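PDB 1HCU: alpha-1,2-Mannosidase from Trichoderma reesei, which probably removes alpha-1,2-linked mannose residues from high-mannose N-glycans, with calcium as cofactor. Local coordinates for residues I84-T89 / Q138-G143; Y80-N85 / V130-R135; S246-L251 / S294-Q299; E216-L221 / I277-S282. All blocks are in the same frame, centred on the assembly; numbering follows the deposited sequence.

Contact 1 (I84-T89 / Q138-G143); sequences INFTTT and QTLANG. With NAG (2-acetamido-2-deoxy-beta-D-glucopyranose), chain F.
Phe86 lays one face of its ring against Leu140: Leu140 CG comes to 3.5 Å from Phe86 CD1, while the CD1 methyl of the same leucine stands over that face, displaced toward the rim. The opposite face is taken by Ile84 CG2, a methyl from two residues earlier, seated over the ring centre. Alongside, Thr87 CG2 and Thr139 CG2 meet methyl to methyl at 3.6 Å, while the hydroxyl of Thr139 is spent within its own helix on Arg135 O. One water bridges the backbones, donating to Phe86 O at 2.8 Å and to Thr139 O at 2.6 Å. With an alanine in place of the phenylalanine, the leucine and isoleucine would probably face a gap where the phenyl had filled the space between them. Farther out, Asn85 OD1 shapes the loop, accepting in its carbonyl plane from Thr87 N (3.1 Å), an Asx turn, and from Thr87 OG1 (2.6 Å), which a chi1 of 71° swings back toward it. Asn85 ND2 carries the N-linked sugar of this Asn-Phe-Thr sequon. The loop follows helix 71-80 and lies on helix 127-144, with Leu109 of helix 98-117 and the Trp54 ring also touching Phe86.

Contact 2 (Y80-N85 / V130-R135); sequences YVPQIN and VNSLLR. With NAG (2-acetamido-2-deoxy-beta-D-glucopyranose), chain F.
Ser132 is the first residue of 130-135 to meet the other segment: its OG lies 3.4 Å from Pro82 CG, and its CB is 3.8 Å from the same ring carbon. Against a ring carbon this can only be van der Waals contact; the hydroxyl makes its hydrogen bond to Thr128 O, one turn back in the helix, and a chi1 of -72° sets OG beside the backbone N, where it can serve that carbonyl and still brush the proline. Pro82 belongs to a short 3-10 segment, 81-83, which carries the chain on from helix 71-80 and is tied by Gln83 N to Tyr80 O at 2.7 Å and Ile84 N to Val81 O at 3.1 Å. The contact thus seats the turn after one helix on the side of another, helix 127-144, in the all-helical (alpha/alpha)7 barrel of family 47. Leu133 comes next. Its CB points away from the turn, but the branch returns, and CD2 touches both methyls of Val81, CG2 at 3.7 Å and CG1 at 4.1 Å, the two side chains crossing at about a right angle. Leu133 also packs on Leu109 and Ala112 of helix 98-117.

Contact 3 (S246-L251 / S294-Q299); sequences SFYEYL and SSYNGQ
Tyr248 and Tyr296 bridge two widely separated backbones, a helix and a strand whose nearest CA atoms, those of Tyr248 and Ser295, are 13.9 Å apart. The two side chains come from opposite directions and join through their phenol oxygens: Tyr248 OH donates a weak hydrogen bond to Tyr296 OH at 3.1 Å. Each oxygen lies at the edge of the other ring, near its plane, and the rings are tilted by about 39° to one another. The angle from CZ through OH to the other oxygen is about 145° at both ends, wide for a phenol. Tyr296 CG sits between its backbone N and carbonyl carbon, chi1 65°, a position that sends the ring toward the helix. The stronger polar partner of Tyr296 OH is Ile222 O. In the fold, the pair links helix 245-257 of the (alpha/alpha)7 barrel to strand 292-297, which forms a beta hairpin with strand 300-306. Trp240 stacks on the Tyr248 ring, whereas Leu280 and Met244 touch Tyr296. Tyr248 comes three residues after Asp245, a predicted active-site residue about 7 Å from it between side chains, on a helix that also hydrogen-bonds to the calcium-binding Thr485.

Contact 4 (E216-L221 / I277-S282); sequences EAWPGL and IGHLGS
Trp218 and His279 form a face-to-face aromatic stack that joins a type II beta turn, Trp218 to Leu221, to the region where helix 263-280 gives way to strand 281-282. The imidazole lies over the five-membered ring of the indole with centroids 3.6 Å apart and planes only 8° from parallel, and Trp218 NE1 sits over the middle of the imidazole. Trp218 holds its CG beside the backbone N, chi1 -83°, which swings the indole out of the turn toward the histidine. A CH-pi contact extends the overlap: His279 CB stands 3.7 Å above the centroid of the indole's six-membered ring, so both rings of the tryptophan are used. A leucine in place of Trp218 would probably leave the imidazole without its flat partner and freer to turn.

The apolar part is smaller. Leu221 and Leu280 reach toward each other tip to tip, their CD1 methyls 4.2 Å apart, and both also touch Tyr296 of strand 292-297.

The polar bonds stay within 216-221 or run to its surroundings. Leu221 N to Trp218 O, 2.8 Å, closes the turn, with Gly220 at its third position, where phi is positive. Pro219 O accepts from Ser275 OG of helix 263-280. Glu216 is salt-bridged through OE1 to Arg268 of that helix, a charge pair that ties the loop down a second time. The same OE1 receives Gly220 N at 3.0 Å, the donor approaching from above the carboxylate plane, 41° out of it.

Overall arrangement
Contacts 1 and 2 come first along the chain, both opening in the loop after helix 71-80 and both closing on helix 127-144; their centres are 10 Å apart and they share Ile84 and Asn85. Contacts 3 and 4 follow in series, about 32 to 43 Å away centre to centre, with contact 2 across the chain's centre from both. These later two interlock: their segments alternate in sequence, their centres are 8 Å apart, and strands 281-282 and 292-297 are neighbours in one antiparallel sheet, where Ser294 N probably bonds to Leu280 O. One pair therefore packs a glycosylated loop on a barrel helix, and the other joins a helix and a loop to the sheet and the helix leading into it.

Contact 1 (I84-T89 / Q138-G143)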
loop_
_atom_site.group_PDB
_atom_site.type_symbol
_atom_site.label_atom_id
_atom_site.label_comp_id
_atom_site.label_asym_id
_atom_site.label_seq_id
_atom_site.Cartn_x
_atom_site.Cartn_y
_atom_site.Cartn_z
ATOM N N ILE A 84 11.431 20.414 8.049
ATOM C CA ILE A 84 10.122 19.994 8.534
ATOM C C ILE A 84 10.059 20.015 10.061
ATOM O O ILE A 84 11.034 19.688 10.742
ATOM C CB ILE A 84 9.752 18.568 8.054
ATOM C CG1 ILE A 84 9.845 18.472 6.529
ATOM C CG2 ILE A 84 8.334 18.241 8.502
ATOM C CD1 ILE A 84 9.782 17.044 5.991
ATOM N N ASN A 85 8.912 20.413 10.596
ATOM C CA ASN A 85 8.736 20.446 12.042
ATOM C C ASN A 85 7.751 19.351 12.454
ATOM O O ASN A 85 6.540 19.577 12.507
ATOM C CB ASN A 85 8.202 21.808 12.500
ATOM C CG ASN A 85 8.358 22.009 13.995
ATOM O OD1 ASN A 85 8.282 21.052 14.767
ATOM N ND2 ASN A 85 8.575 23.254 14.409
ATOM N N PHE A 86 8.280 18.169 12.744
ATOM C CA PHE A 86 7.460 17.030 13.139
ATOM C C PHE A 86 7.047 17.045 14.605
ATOM O O PHE A 86 6.684 16.005 15.155
ATOM C CB PHE A 86 8.199 15.719 12.854
ATOM C CG PHE A 86 8.262 15.356 11.403
ATOM C CD1 PHE A 86 7.098 15.130 10.677
ATOM C CD2 PHE A 86 9.489 15.193 10.771
ATOM C CE1 PHE A 86 7.152 14.737 9.338
ATOM C CE2 PHE A 86 9.561 14.799 9.429
ATOM C CZ PHE A 86 8.387 14.569 8.711
ATOM N N THR A 87 7.105 18.204 15.250
ATOM C CA THR A 87 6.704 18.283 16.650
ATOM C C THR A 87 5.443 19.118 16.789
ATOM O O THR A 87 5.019 19.436 17.894
ATOM C CB THR A 87 7.792 18.912 17.544
ATOM O OG1 THR A 87 7.883 20.314 17.269
ATOM C CG2 THR A 87 9.145 18.253 17.291
ATOM N N THR A 88 4.832 19.464 15.665
ATOM C CA THR A 88 3.621 20.263 15.712
ATOM C C THR A 88 2.902 20.240 14.374
ATOM O O THR A 88 3.342 19.581 13.436
ATOM C CB THR A 88 3.960 21.731 16.078
ATOM O OG1 THR A 88 2.750 22.472 16.293
ATOM C CG2 THR A 88 4.768 22.390 14.967
ATOM N N THR A 89 1.774 20.940 14.311
ATOM C CA THR A 89 1.008 21.078 13.082
ATOM C C THR A 89 0.701 22.570 12.949
ATOM O O THR A 89 0.495 23.261 13.949
ATOM C CB THR A 89 -0.331 20.275 13.104
ATOM O OG1 THR A 89 -1.126 20.672 14.227
ATOM C CG2 THR A 89 -0.052 18.769 13.173
ATOM N N GLN A 138 12.757 9.592 14.074
ATOM C CA GLN A 138 12.669 9.363 15.504
ATOM C C GLN A 138 11.890 10.495 16.176
ATOM O O GLN A 138 11.095 10.254 17.078
ATOM C CB GLN A 138 14.068 9.237 16.093
ATOM C CG GLN A 138 14.090 8.990 17.585
ATOM C CD GLN A 138 15.418 8.439 18.049
ATOM O OE1 GLN A 138 16.471 8.828 17.548
ATOM N NE2 GLN A 138 15.379 7.531 19.016
ATOM N N THR A 139 12.091 11.727 15.714
ATOM C CA THR A 139 11.369 12.868 16.271
ATOM C C THR A 139 9.864 12.665 16.067
ATOM O O THR A 139 9.069 12.867 16.992
ATOM C CB THR A 139 11.810 14.206 15.604
ATOM O OG1 THR A 139 13.179 14.477 15.928
ATOM C CG2 THR A 139 10.945 15.366 16.084
ATOM N N LEU A 140 9.481 12.258 14.858
ATOM C CA LEU A 140 8.078 12.011 14.529
ATOM C C LEU A 140 7.531 10.909 15.435
ATOM O O LEU A 140 6.474 11.055 16.059
ATOM C CB LEU A 140 7.941 11.548 13.075
ATOM C CG LEU A 140 6.760 12.012 12.215
ATOM C CD1 LEU A 140 6.636 11.084 11.001
ATOM C CD2 LEU A 140 5.466 12.019 13.003
ATOM N N ALA A 141 8.255 9.798 15.495
ATOM C CA ALA A 141 7.824 8.667 16.302
ATOM C C ALA A 141 7.691 9.013 17.781
ATOM O O ALA A 141 6.829 8.474 18.463
ATOM C CB ALA A 141 8.783 7.498 16.125
ATOM N N ASN A 142 8.535 9.910 18.279
ATOM C CA ASN A 142 8.450 10.275 19.687
ATOM C C ASN A 142 7.147 10.993 20.012
ATOM O O ASN A 142 6.744 11.058 21.170
ATOM C CB ASN A 142 9.658 11.124 20.107
ATOM C CG ASN A 142 10.904 10.281 20.337
ATOM O OD1 ASN A 142 10.815 9.144 20.809
ATOM N ND2 ASN A 142 12.066 10.833 20.018
ATOM N N GLY A 143 6.480 11.517 18.991
ATOM C CA GLY A 143 5.220 12.191 19.227
ATOM C C GLY A 143 4.097 11.201 18.999
ATOM O O GLY A 143 3.117 11.137 19.749
HETATM C C1 NAG F . 8.574 23.557 15.827
HETATM C C2 NAG F . 9.655 24.592 16.155
HETATM C C3 NAG F . 9.634 24.890 17.656
HETATM C C4 NAG F . 8.231 25.289 18.122
HETATM C C5 NAG F . 7.213 24.232 17.679
HETATM C C6 NAG F . 5.798 24.654 17.991
HETATM C C7 NAG F . 11.667 24.644 14.830
HETATM C C8 NAG F . 12.918 23.913 14.378
HETATM N N2 NAG F . 10.955 24.066 15.790
HETATM O O3 NAG F . 10.556 25.928 17.949
HETATM O O4 NAG F . 8.213 25.403 19.543
HETATM O O5 NAG F . 7.289 24.031 16.250
HETATM O O6 NAG F . 5.369 25.663 17.091
HETATM O O7 NAG F . 11.351 25.717 14.309
HETATM O O HOH W 1 7.133 14.495 17.467
#

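Contact 2 (Y80-N85 / V130-R135)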
loop_
_atom_site.group_PDB
_atom_site.type_symbol
_atom_site.label_atom_id
_atom_site.label_comp_id
_atom_site.label_asym_id
_atom_site.label_seq_id
_atom_site.Cartn_x
_atom_site.Cartn_y
_atom_site.Cartn_z
ATOM N N TYR A 80 15.253 19.849 2.222
ATOM C CA TYR A 80 13.998 20.201 2.871
ATOM C C TYR A 80 13.731 19.444 4.183
ATOM O O TYR A 80 13.254 20.040 5.154
ATOM C CB TYR A 80 12.847 19.970 1.887
ATOM C CG TYR A 80 11.465 20.076 2.493
ATOM C CD1 TYR A 80 10.610 18.974 2.510
ATOM C CD2 TYR A 80 11.012 21.273 3.052
ATOM C CE1 TYR A 80 9.337 19.060 3.065
ATOM C CE2 TYR A 80 9.738 21.372 3.613
ATOM C CZ TYR A 80 8.908 20.260 3.614
ATOM O OH TYR A 80 7.641 20.345 4.151
ATOM N N VAL A 81 14.040 18.146 4.212
ATOM C CA VAL A 81 13.795 17.315 5.398
ATOM C C VAL A 81 14.113 17.977 6.744
ATOM O O VAL A 81 13.274 17.987 7.640
ATOM C CB VAL A 81 14.559 15.958 5.319
ATOM C CG1 VAL A 81 14.334 15.151 6.603
ATOM C CG2 VAL A 81 14.070 15.156 4.118
ATOM N N PRO A 82 15.332 18.529 6.908
ATOM C CA PRO A 82 15.707 19.182 8.169
ATOM C C PRO A 82 14.783 20.345 8.534
ATOM O O PRO A 82 14.685 20.719 9.695
ATOM C CB PRO A 82 17.133 19.667 7.900
ATOM C CG PRO A 82 17.644 18.709 6.891
ATOM C CD PRO A 82 16.468 18.530 5.969
ATOM N N GLN A 83 14.119 20.922 7.538
ATOM C CA GLN A 83 13.221 22.047 7.776
ATOM C C GLN A 83 11.861 21.642 8.318
ATOM O O GLN A 83 11.195 22.441 8.969
ATOM C CB GLN A 83 13.017 22.849 6.491
ATOM C CG GLN A 83 14.192 23.712 6.102
ATOM C CD GLN A 83 14.106 24.178 4.662
ATOM O OE1 GLN A 83 14.498 23.459 3.740
ATOM N NE2 GLN A 83 13.573 25.384 4.457
ATOM N N ILE A 84 11.431 20.414 8.049
ATOM C CA ILE A 84 10.122 19.994 8.534
ATOM C C ILE A 84 10.059 20.015 10.061
ATOM O O ILE A 84 11.034 19.688 10.742
ATOM C CB ILE A 84 9.752 18.568 8.054
ATOM C CG1 ILE A 84 9.845 18.472 6.529
ATOM C CG2 ILE A 84 8.334 18.241 8.502
ATOM C CD1 ILE A 84 9.782 17.044 5.991
ATOM N N ASN A 85 8.912 20.413 10.596
ATOM C CA ASN A 85 8.736 20.446 12.042
ATOM C C ASN A 85 7.751 19.351 12.454
ATOM O O ASN A 85 6.540 19.577 12.507
ATOM C CB ASN A 85 8.202 21.808 12.500
ATOM C CG ASN A 85 8.358 22.009 13.995
ATOM O OD1 ASN A 85 8.282 21.052 14.767
ATOM N ND2 ASN A 85 8.575 23.254 14.409
ATOM N N VAL A 130 21.626 12.995 5.050
ATOM C CA VAL A 130 21.157 11.627 5.146
ATOM C C VAL A 130 20.767 11.339 6.599
ATOM O O VAL A 130 19.689 10.799 6.864
ATOM C CB VAL A 130 22.243 10.642 4.707
ATOM C CG1 VAL A 130 21.792 9.222 4.976
ATOM C CG2 VAL A 130 22.545 10.841 3.234
ATOM N N ASN A 131 21.638 11.711 7.535
ATOM C CA ASN A 131 21.373 11.493 8.960
ATOM C C ASN A 131 20.077 12.155 9.422
ATOM O O ASN A 131 19.427 11.665 10.348
ATOM C CB ASN A 131 22.525 12.021 9.825
ATOM C CG ASN A 131 23.790 11.187 9.704
ATOM O OD1 ASN A 131 23.837 10.198 8.966
ATOM N ND2 ASN A 131 24.831 11.588 10.436
ATOM N N SER A 132 19.713 13.273 8.797
ATOM C CA SER A 132 18.485 13.976 9.167
ATOM C C SER A 132 17.259 13.085 8.998
ATOM O O SER A 132 16.335 13.128 9.815
ATOM C CB SER A 132 18.301 15.243 8.320
ATOM O OG SER A 132 19.223 16.252 8.691
ATOM N N LEU A 133 17.254 12.285 7.935
ATOM C CA LEU A 133 16.135 11.390 7.667
ATOM C C LEU A 133 15.833 10.573 8.920
ATOM O O LEU A 133 14.704 10.567 9.407
ATOM C CB LEU A 133 16.460 10.452 6.493
ATOM C CG LEU A 133 16.783 11.087 5.133
ATOM C CD1 LEU A 133 17.313 10.034 4.169
ATOM C CD2 LEU A 133 15.535 11.748 4.565
ATOM N N LEU A 134 16.848 9.897 9.450
ATOM C CA LEU A 134 16.665 9.083 10.644
ATOM C C LEU A 134 16.319 9.931 11.864
ATOM O O LEU A 134 15.435 9.569 12.643
ATOM C CB LEU A 134 17.919 8.241 10.923
ATOM C CG LEU A 134 17.929 7.386 12.195
ATOM C CD1 LEU A 134 16.684 6.515 12.256
ATOM C CD2 LEU A 134 19.175 6.519 12.209
ATOM N N ARG A 135 16.998 11.062 12.035
ATOM C CA ARG A 135 16.710 11.923 13.178
ATOM C C ARG A 135 15.268 12.391 13.135
ATOM O O ARG A 135 14.559 12.336 14.140
ATOM C CB ARG A 135 17.638 13.144 13.200
ATOM C CG ARG A 135 19.068 12.827 13.573
HETATM C C1 NAG F . 8.574 23.557 15.827
HETATM C C2 NAG F . 9.655 24.592 16.155
HETATM C C3 NAG F . 9.634 24.890 17.656
HETATM C C4 NAG F . 8.231 25.289 18.122
HETATM C C5 NAG F . 7.213 24.232 17.679
HETATM C C6 NAG F . 5.798 24.654 17.991
HETATM C C7 NAG F . 11.667 24.644 14.830
HETATM C C8 NAG F . 12.918 23.913 14.378
HETATM N N2 NAG F . 10.955 24.066 15.790
HETATM O O3 NAG F . 10.556 25.928 17.949
HETATM O O4 NAG F . 8.213 25.403 19.543
HETATM O O5 NAG F . 7.289 24.031 16.250
HETATM O O6 NAG F . 5.369 25.663 17.091
HETATM O O7 NAG F . 11.351 25.717 14.309
#

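Contact 3 (S246-L251 / S294-Q299)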
loop_
_atom_site.group_PDB
_atom_site.type_symbol
_atom_site.label_atom_id
_atom_site.label_comp_id
_atom_site.label_asym_id
_atom_site.label_seq_id
_atom_site.Cartn_x
_atom_site.Cartn_y
_atom_site.Cartn_z
ATOM N N SER A 246 -3.792 -4.204 4.990
ATOM C CA SER A 246 -2.390 -4.157 5.392
ATOM C C SER A 246 -1.996 -4.977 6.626
ATOM O O SER A 246 -0.811 -5.206 6.849
ATOM C CB SER A 246 -1.917 -2.693 5.519
ATOM O OG SER A 246 -2.802 -1.887 6.279
ATOM N N PHE A 247 -2.975 -5.430 7.412
ATOM C CA PHE A 247 -2.681 -6.258 8.588
ATOM C C PHE A 247 -2.139 -7.627 8.157
ATOM O O PHE A 247 -1.098 -8.070 8.645
ATOM C CB PHE A 247 -3.929 -6.469 9.451
ATOM C CG PHE A 247 -3.814 -7.645 10.380
ATOM C CD1 PHE A 247 -4.475 -8.833 10.102
ATOM C CD2 PHE A 247 -2.960 -7.593 11.477
ATOM C CE1 PHE A 247 -4.280 -9.967 10.899
ATOM C CE2 PHE A 247 -2.756 -8.713 12.278
ATOM C CZ PHE A 247 -3.415 -9.905 11.989
ATOM N N TYR A 248 -2.864 -8.295 7.260
ATOM C CA TYR A 248 -2.447 -9.594 6.738
ATOM C C TYR A 248 -1.129 -9.430 5.989
ATOM O O TYR A 248 -0.247 -10.286 6.078
ATOM C CB TYR A 248 -3.503 -10.162 5.780
ATOM C CG TYR A 248 -4.786 -10.568 6.469
ATOM C CD1 TYR A 248 -6.026 -10.181 5.965
ATOM C CD2 TYR A 248 -4.756 -11.315 7.640
ATOM C CE1 TYR A 248 -7.203 -10.522 6.618
ATOM C CE2 TYR A 248 -5.920 -11.663 8.299
ATOM C CZ TYR A 248 -7.139 -11.261 7.787
ATOM O OH TYR A 248 -8.292 -11.588 8.459
ATOM N N GLU A 249 -1.006 -8.320 5.264
ATOM C CA GLU A 249 0.196 -8.011 4.488
ATOM C C GLU A 249 1.456 -7.980 5.360
ATOM O O GLU A 249 2.459 -8.623 5.036
ATOM C CB GLU A 249 0.032 -6.650 3.777
ATOM C CG GLU A 249 1.192 -6.211 2.859
ATOM C CD GLU A 249 1.020 -4.778 2.319
ATOM O OE1 GLU A 249 1.965 -4.244 1.684
ATOM O OE2 GLU A 249 -0.061 -4.185 2.529
ATOM N N TYR A 250 1.413 -7.229 6.457
ATOM C CA TYR A 250 2.580 -7.104 7.326
ATOM C C TYR A 250 2.945 -8.374 8.082
ATOM O O TYR A 250 4.073 -8.522 8.547
ATOM C CB TYR A 250 2.404 -5.940 8.313
ATOM C CG TYR A 250 2.816 -4.582 7.760
ATOM C CD1 TYR A 250 2.833 -3.444 8.579
ATOM C CD2 TYR A 250 3.151 -4.424 6.418
ATOM C CE1 TYR A 250 3.165 -2.181 8.065
ATOM C CE2 TYR A 250 3.486 -3.163 5.895
ATOM C CZ TYR A 250 3.485 -2.052 6.717
ATOM O OH TYR A 250 3.763 -0.821 6.173
ATOM N N LEU A 251 1.996 -9.293 8.196
ATOM C CA LEU A 251 2.246 -10.549 8.879
ATOM C C LEU A 251 3.371 -11.317 8.185
ATOM O O LEU A 251 4.346 -11.728 8.823
ATOM C CB LEU A 251 0.975 -11.389 8.890
ATOM C CG LEU A 251 0.262 -11.697 10.212
ATOM C CD1 LEU A 251 0.321 -10.562 11.196
ATOM C CD2 LEU A 251 -1.171 -12.037 9.868
ATOM N N SER A 294 -13.946 -12.212 -1.774
ATOM C CA SER A 294 -15.177 -11.706 -1.171
ATOM C C SER A 294 -14.841 -11.201 0.226
ATOM O O SER A 294 -13.781 -11.525 0.765
ATOM C CB SER A 294 -16.229 -12.816 -1.033
ATOM O OG SER A 294 -16.717 -13.258 -2.289
ATOM N N SER A 295 -15.743 -10.405 0.796
ATOM C CA SER A 295 -15.578 -9.894 2.148
ATOM C C SER A 295 -16.342 -10.901 2.990
ATOM O O SER A 295 -17.051 -11.751 2.443
ATOM C CB SER A 295 -16.216 -8.515 2.294
ATOM O OG SER A 295 -17.612 -8.594 2.079
ATOM N N TYR A 296 -16.225 -10.813 4.311
ATOM C CA TYR A 296 -16.912 -11.773 5.162
ATOM C C TYR A 296 -17.399 -11.217 6.481
ATOM O O TYR A 296 -16.934 -10.183 6.954
ATOM C CB TYR A 296 -15.996 -12.977 5.432
ATOM C CG TYR A 296 -14.750 -12.634 6.222
ATOM C CD1 TYR A 296 -14.774 -12.575 7.622
ATOM C CD2 TYR A 296 -13.550 -12.328 5.573
ATOM C CE1 TYR A 296 -13.627 -12.211 8.356
ATOM C CE2 TYR A 296 -12.408 -11.966 6.294
ATOM C CZ TYR A 296 -12.457 -11.909 7.685
ATOM O OH TYR A 296 -11.341 -11.535 8.387
ATOM N N ASN A 297 -18.349 -11.933 7.063
ATOM C CA ASN A 297 -18.928 -11.595 8.345
ATOM C C ASN A 297 -19.481 -12.921 8.827
ATOM O O ASN A 297 -20.530 -13.379 8.371
ATOM C CB ASN A 297 -20.038 -10.555 8.182
ATOM C CG ASN A 297 -20.494 -9.983 9.514
ATOM O OD1 ASN A 297 -21.160 -8.956 9.565
ATOM N ND2 ASN A 297 -20.135 -10.652 10.598
ATOM N N GLY A 298 -18.758 -13.551 9.745
ATOM C CA GLY A 298 -19.174 -14.852 10.228
ATOM C C GLY A 298 -18.785 -15.813 9.122
ATOM O O GLY A 298 -17.775 -15.600 8.449
ATOM N N GLN A 299 -19.584 -16.851 8.911
ATOM C CA GLN A 299 -19.300 -17.823 7.868
ATOM C C GLN A 299 -19.928 -17.367 6.549
ATOM O O GLN A 299 -19.911 -18.091 5.564
ATOM C CB GLN A 299 -19.860 -19.193 8.258
ATOM C CG GLN A 299 -19.750 -19.510 9.747
ATOM C CD GLN A 299 -18.328 -19.432 10.247
ATOM O OE1 GLN A 299 -17.432 -20.085 9.702
ATOM N NE2 GLN A 299 -18.105 -18.638 11.290
#

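Contact 4 (E216-L221 / I277-S282)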
loop_
_atom_site.group_PDB
_atom_site.type_symbol
_atom_site.label_atom_id
_atom_site.label_comp_id
_atom_site.label_asym_id
_atom_site.label_seq_id
_atom_site.Cartn_x
_atom_site.Cartn_y
_atom_site.Cartn_z
ATOM N N GLU A 216 -13.403 -16.244 15.489
ATOM C CA GLU A 216 -12.872 -15.993 14.154
ATOM C C GLU A 216 -13.839 -16.563 13.130
ATOM O O GLU A 216 -14.354 -17.657 13.316
ATOM C CB GLU A 216 -11.510 -16.660 13.995
ATOM C CG GLU A 216 -10.524 -16.253 15.060
ATOM C CD GLU A 216 -9.252 -17.060 15.007
ATOM O OE1 GLU A 216 -8.402 -16.798 14.136
ATOM O OE2 GLU A 216 -9.113 -17.973 15.843
ATOM N N ALA A 217 -14.092 -15.824 12.057
ATOM C CA ALA A 217 -15.000 -16.310 11.025
ATOM C C ALA A 217 -14.447 -17.646 10.573
ATOM O O ALA A 217 -15.182 -18.616 10.389
ATOM C CB ALA A 217 -15.043 -15.343 9.865
ATOM N N TRP A 218 -13.130 -17.670 10.400
ATOM C CA TRP A 218 -12.397 -18.857 9.985
ATOM C C TRP A 218 -11.012 -18.711 10.588
ATOM O O TRP A 218 -10.577 -17.608 10.891
ATOM C CB TRP A 218 -12.307 -18.934 8.455
ATOM C CG TRP A 218 -13.520 -19.540 7.805
ATOM C CD1 TRP A 218 -13.921 -20.846 7.869
ATOM C CD2 TRP A 218 -14.501 -18.858 7.014
ATOM N NE1 TRP A 218 -15.093 -21.017 7.170
ATOM C CE2 TRP A 218 -15.472 -19.815 6.635
ATOM C CE3 TRP A 218 -14.656 -17.528 6.589
ATOM C CZ2 TRP A 218 -16.581 -19.486 5.851
ATOM C CZ3 TRP A 218 -15.761 -17.201 5.809
ATOM C CH2 TRP A 218 -16.709 -18.179 5.450
ATOM N N PRO A 219 -10.303 -19.827 10.776
ATOM C CA PRO A 219 -8.958 -19.768 11.358
ATOM C C PRO A 219 -8.094 -18.716 10.657
ATOM O O PRO A 219 -7.902 -18.768 9.443
ATOM C CB PRO A 219 -8.438 -21.192 11.159
ATOM C CG PRO A 219 -9.699 -22.027 11.218
ATOM C CD PRO A 219 -10.659 -21.205 10.386
ATOM N N GLY A 220 -7.591 -17.753 11.420
ATOM C CA GLY A 220 -6.757 -16.719 10.831
ATOM C C GLY A 220 -7.517 -15.496 10.334
ATOM O O GLY A 220 -6.928 -14.428 10.177
ATOM N N LEU A 221 -8.815 -15.648 10.083
ATOM C CA LEU A 221 -9.637 -14.538 9.612
ATOM C C LEU A 221 -10.331 -13.864 10.792
ATOM O O LEU A 221 -11.452 -14.225 11.178
ATOM C CB LEU A 221 -10.663 -15.029 8.583
ATOM C CG LEU A 221 -9.991 -15.594 7.326
ATOM C CD1 LEU A 221 -11.038 -16.039 6.305
ATOM C CD2 LEU A 221 -9.078 -14.526 6.721
ATOM N N ILE A 277 -8.278 -18.741 0.732
ATOM C CA ILE A 277 -8.234 -19.564 -0.461
ATOM C C ILE A 277 -9.387 -20.561 -0.476
ATOM O O ILE A 277 -9.997 -20.790 -1.520
ATOM C CB ILE A 277 -6.900 -20.336 -0.562
ATOM C CG1 ILE A 277 -5.768 -19.366 -0.900
ATOM C CG2 ILE A 277 -6.993 -21.414 -1.643
ATOM C CD1 ILE A 277 -4.418 -20.031 -1.039
ATOM N N GLY A 278 -9.696 -21.144 0.678
ATOM C CA GLY A 278 -10.778 -22.112 0.733
ATOM C C GLY A 278 -12.160 -21.526 0.977
ATOM O O GLY A 278 -13.163 -22.200 0.758
ATOM N N HIS A 279 -12.231 -20.266 1.398
ATOM C CA HIS A 279 -13.528 -19.668 1.708
ATOM C C HIS A 279 -13.834 -18.293 1.101
ATOM O O HIS A 279 -14.994 -17.963 0.891
ATOM C CB HIS A 279 -13.679 -19.580 3.227
ATOM C CG HIS A 279 -13.426 -20.874 3.937
ATOM N ND1 HIS A 279 -14.281 -21.953 3.854
ATOM C CD2 HIS A 279 -12.414 -21.261 4.751
ATOM C CE1 HIS A 279 -13.807 -22.946 4.585
ATOM N NE2 HIS A 279 -12.675 -22.552 5.140
ATOM N N LEU A 280 -12.806 -17.495 0.826
ATOM C CA LEU A 280 -13.013 -16.160 0.269
ATOM C C LEU A 280 -12.887 -16.120 -1.255
ATOM O O LEU A 280 -13.388 -15.191 -1.895
ATOM C CB LEU A 280 -12.033 -15.159 0.898
ATOM C CG LEU A 280 -12.132 -14.937 2.422
ATOM C CD1 LEU A 280 -11.229 -13.779 2.828
ATOM C CD2 LEU A 280 -13.566 -14.622 2.811
ATOM N N GLY A 281 -12.219 -17.121 -1.830
ATOM C CA GLY A 281 -12.070 -17.171 -3.273
ATOM C C GLY A 281 -13.462 -17.255 -3.870
ATOM O O GLY A 281 -14.243 -18.134 -3.503
ATOM N N SER A 282 -13.790 -16.345 -4.780
ATOM C CA SER A 282 -15.119 -16.339 -5.380
ATOM C C SER A 282 -15.040 -16.200 -6.902
ATOM O O SER A 282 -14.159 -15.503 -7.431
ATOM C CB SER A 282 -15.941 -15.194 -4.768
ATOM O OG SER A 282 -17.275 -15.181 -5.248
#